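PDB 4F2N: superoxide dismutase from Leishmania major, which catalyses the dismutation of superoxide to molecular oxygen and hydrogen peroxide at an iron centre, probably protecting the parasite against oxidative damage. Local coordinates for residues E84-T89 and P179-L184. Residues are numbered along the deposited sequence; the frame is centred on the assembly and turned at random.
Sequences EIILAT and PLTSGL
The final turn of helix 82-89 packs beside a single 3-10 turn, residues 179-182, with the backbones nearest at Leu87 and Thr181, whose CA atoms lie 6.3 Å apart. In this iron superoxide dismutase the pair illustrates one place where the alpha-hairpin domain meets the C-terminal alpha/beta domain, largely through methyl groups; no hydrogen bond crosses between the segments. The 3-10 turn belongs to the connection from strand 168-174 to strand 185-191 of the antiparallel sheet.

Leu180 CD1 sits in the corner formed by Leu87 CD2 and Ile86 CG2. The CG of Leu180 is wedged between its own backbone N and carbonyl carbon (chi1 61°), which places CD1 toward the helix, where it meets Leu87 CD2 at 3.7 Å, the two leucines crossing obliquely. Leu87 CD2 also reaches the backbone of Thr181, 4.1 Å from its CA. Ile86 crosses Leu180 at about a right angle; its CG2, anti to the backbone N, touches both Leu180 CD1 and Thr181 CG2. Ile86 and Leu180 are buried and both also touch Phe106 of helix 96-113, whereas Leu87 is exposed to solvent. Thr181 divides its branches: CG2 joins the apolar contact, while OG1 is hydrogen-bonded to Cys178 O.

In each segment a hydroxyl bonds back to a carbonyl of the same segment. Thr89 OG1 returns to Ile85 O at 2.8 Å, lying above the carbonyl plane. Pro179 O is gripped by three donors, Ser182 N, Leu184 N and the Ser182 hydroxyl, a convergence consistent with a tightly closed turn; Ser182 OG approaches this oxygen in the carbonyl plane, on a lone pair, at 3.0 Å.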
loop_
_atom_site.group_PDB
_atom_site.type_symbol
_atom_site.label_atom_id
_atom_site.label_comp_id
_atom_site.label_asym_id
_atom_site.label_seq_id
_atom_site.Cartn_x
_atom_site.Cartn_y
_atom_site.Cartn_z
ATOM N N GLU B 84 13.043 18.278 -9.512
ATOM C CA GLU B 84 14.389 18.532 -9.014
ATOM C C GLU B 84 14.544 17.988 -7.577
ATOM O O GLU B 84 15.579 17.406 -7.227
ATOM C CB GLU B 84 14.704 20.029 -9.096
ATOM C CG GLU B 84 16.104 20.386 -8.662
ATOM C CD GLU B 84 16.600 21.709 -9.245
ATOM O OE1 GLU B 84 16.029 22.226 -10.245
ATOM O OE2 GLU B 84 17.583 22.237 -8.687
ATOM N N ILE B 85 13.518 18.155 -6.752
ATOM C CA ILE B 85 13.572 17.601 -5.386
ATOM C C ILE B 85 13.668 16.048 -5.423
ATOM O O ILE B 85 14.486 15.445 -4.739
ATOM C CB ILE B 85 12.389 18.071 -4.512
ATOM C CG1 ILE B 85 12.283 19.616 -4.475
ATOM C CG2 ILE B 85 12.491 17.480 -3.108
ATOM C CD1 ILE B 85 11.078 20.146 -3.716
ATOM N N ILE B 86 12.839 15.430 -6.257
ATOM C CA ILE B 86 12.842 13.983 -6.460
ATOM C C ILE B 86 14.234 13.515 -6.842
ATOM O O ILE B 86 14.791 12.590 -6.216
ATOM C CB ILE B 86 11.804 13.593 -7.538
ATOM C CG1 ILE B 86 10.396 14.021 -7.084
ATOM C CG2 ILE B 86 11.833 12.089 -7.851
ATOM C CD1 ILE B 86 9.343 13.727 -8.111
ATOM N N LEU B 87 14.818 14.162 -7.857
ATOM C CA LEU B 87 16.111 13.735 -8.359
ATOM C C LEU B 87 17.250 13.950 -7.358
ATOM O O LEU B 87 18.203 13.181 -7.349
ATOM C CB LEU B 87 16.425 14.399 -9.708
ATOM C CG LEU B 87 15.507 13.943 -10.868
ATOM C CD1 LEU B 87 15.860 14.725 -12.132
ATOM C CD2 LEU B 87 15.591 12.438 -11.125
ATOM N N ALA B 88 17.139 14.974 -6.516
ATOM C CA ALA B 88 18.162 15.275 -5.510
ATOM C C ALA B 88 18.047 14.370 -4.269
ATOM O O ALA B 88 19.007 14.220 -3.516
ATOM C CB ALA B 88 18.063 16.732 -5.113
ATOM N N THR B 89 16.885 13.748 -4.065
ATOM C CA THR B 89 16.658 12.922 -2.861
ATOM C C THR B 89 16.616 11.402 -3.115
ATOM O O THR B 89 16.794 10.615 -2.174
ATOM C CB THR B 89 15.375 13.347 -2.102
ATOM O OG1 THR B 89 14.228 13.314 -2.976
ATOM C CG2 THR B 89 15.538 14.762 -1.535
ATOM N N PRO B 179 9.281 6.544 -12.374
ATOM C CA PRO B 179 10.248 6.112 -13.408
ATOM C C PRO B 179 11.243 7.191 -13.858
ATOM O O PRO B 179 12.241 6.901 -14.485
ATOM C CB PRO B 179 9.357 5.748 -14.586
ATOM C CG PRO B 179 8.017 5.444 -13.960
ATOM C CD PRO B 179 7.895 6.483 -12.881
ATOM N N LEU B 180 10.978 8.438 -13.530
ATOM C CA LEU B 180 11.888 9.466 -13.973
ATOM C C LEU B 180 13.206 9.384 -13.194
ATOM O O LEU B 180 14.196 9.936 -13.644
ATOM C CB LEU B 180 11.212 10.847 -13.916
ATOM C CG LEU B 180 10.763 11.289 -12.535
ATOM C CD1 LEU B 180 11.983 11.885 -11.876
ATOM C CD2 LEU B 180 9.662 12.337 -12.637
ATOM N N THR B 181 13.239 8.657 -12.067
ATOM C CA THR B 181 14.510 8.464 -11.346
ATOM C C THR B 181 15.482 7.542 -12.111
ATOM O O THR B 181 16.677 7.537 -11.837
ATOM C CB THR B 181 14.315 7.958 -9.890
ATOM O OG1 THR B 181 13.649 6.684 -9.900
ATOM C CG2 THR B 181 13.460 8.973 -9.090
ATOM N N SER B 182 14.981 6.775 -13.068
ATOM C CA SER B 182 15.844 6.021 -13.972
ATOM C C SER B 182 15.982 6.669 -15.374
ATOM O O SER B 182 16.629 6.110 -16.253
ATOM C CB SER B 182 15.368 4.569 -14.076
ATOM O OG SER B 182 14.113 4.539 -14.724
ATOM N N GLY B 183 15.412 7.849 -15.574
ATOM C CA GLY B 183 15.570 8.573 -16.858
ATOM C C GLY B 183 14.465 8.283 -17.868
ATOM O O GLY B 183 14.537 8.718 -19.030
ATOM N N LEU B 184 13.438 7.552 -17.447
ATOM C CA LEU B 184 12.275 7.352 -18.336
ATOM C C LEU B 184 11.387 8.600 -18.300
ATOM O O LEU B 184 11.458 9.373 -17.352
ATOM C CB LEU B 184 11.480 6.096 -17.947
ATOM C CG LEU B 184 12.227 4.756 -18.192
ATOM C CD1 LEU B 184 11.322 3.586 -17.825
ATOM C CD2 LEU B 184 12.699 4.584 -19.633
#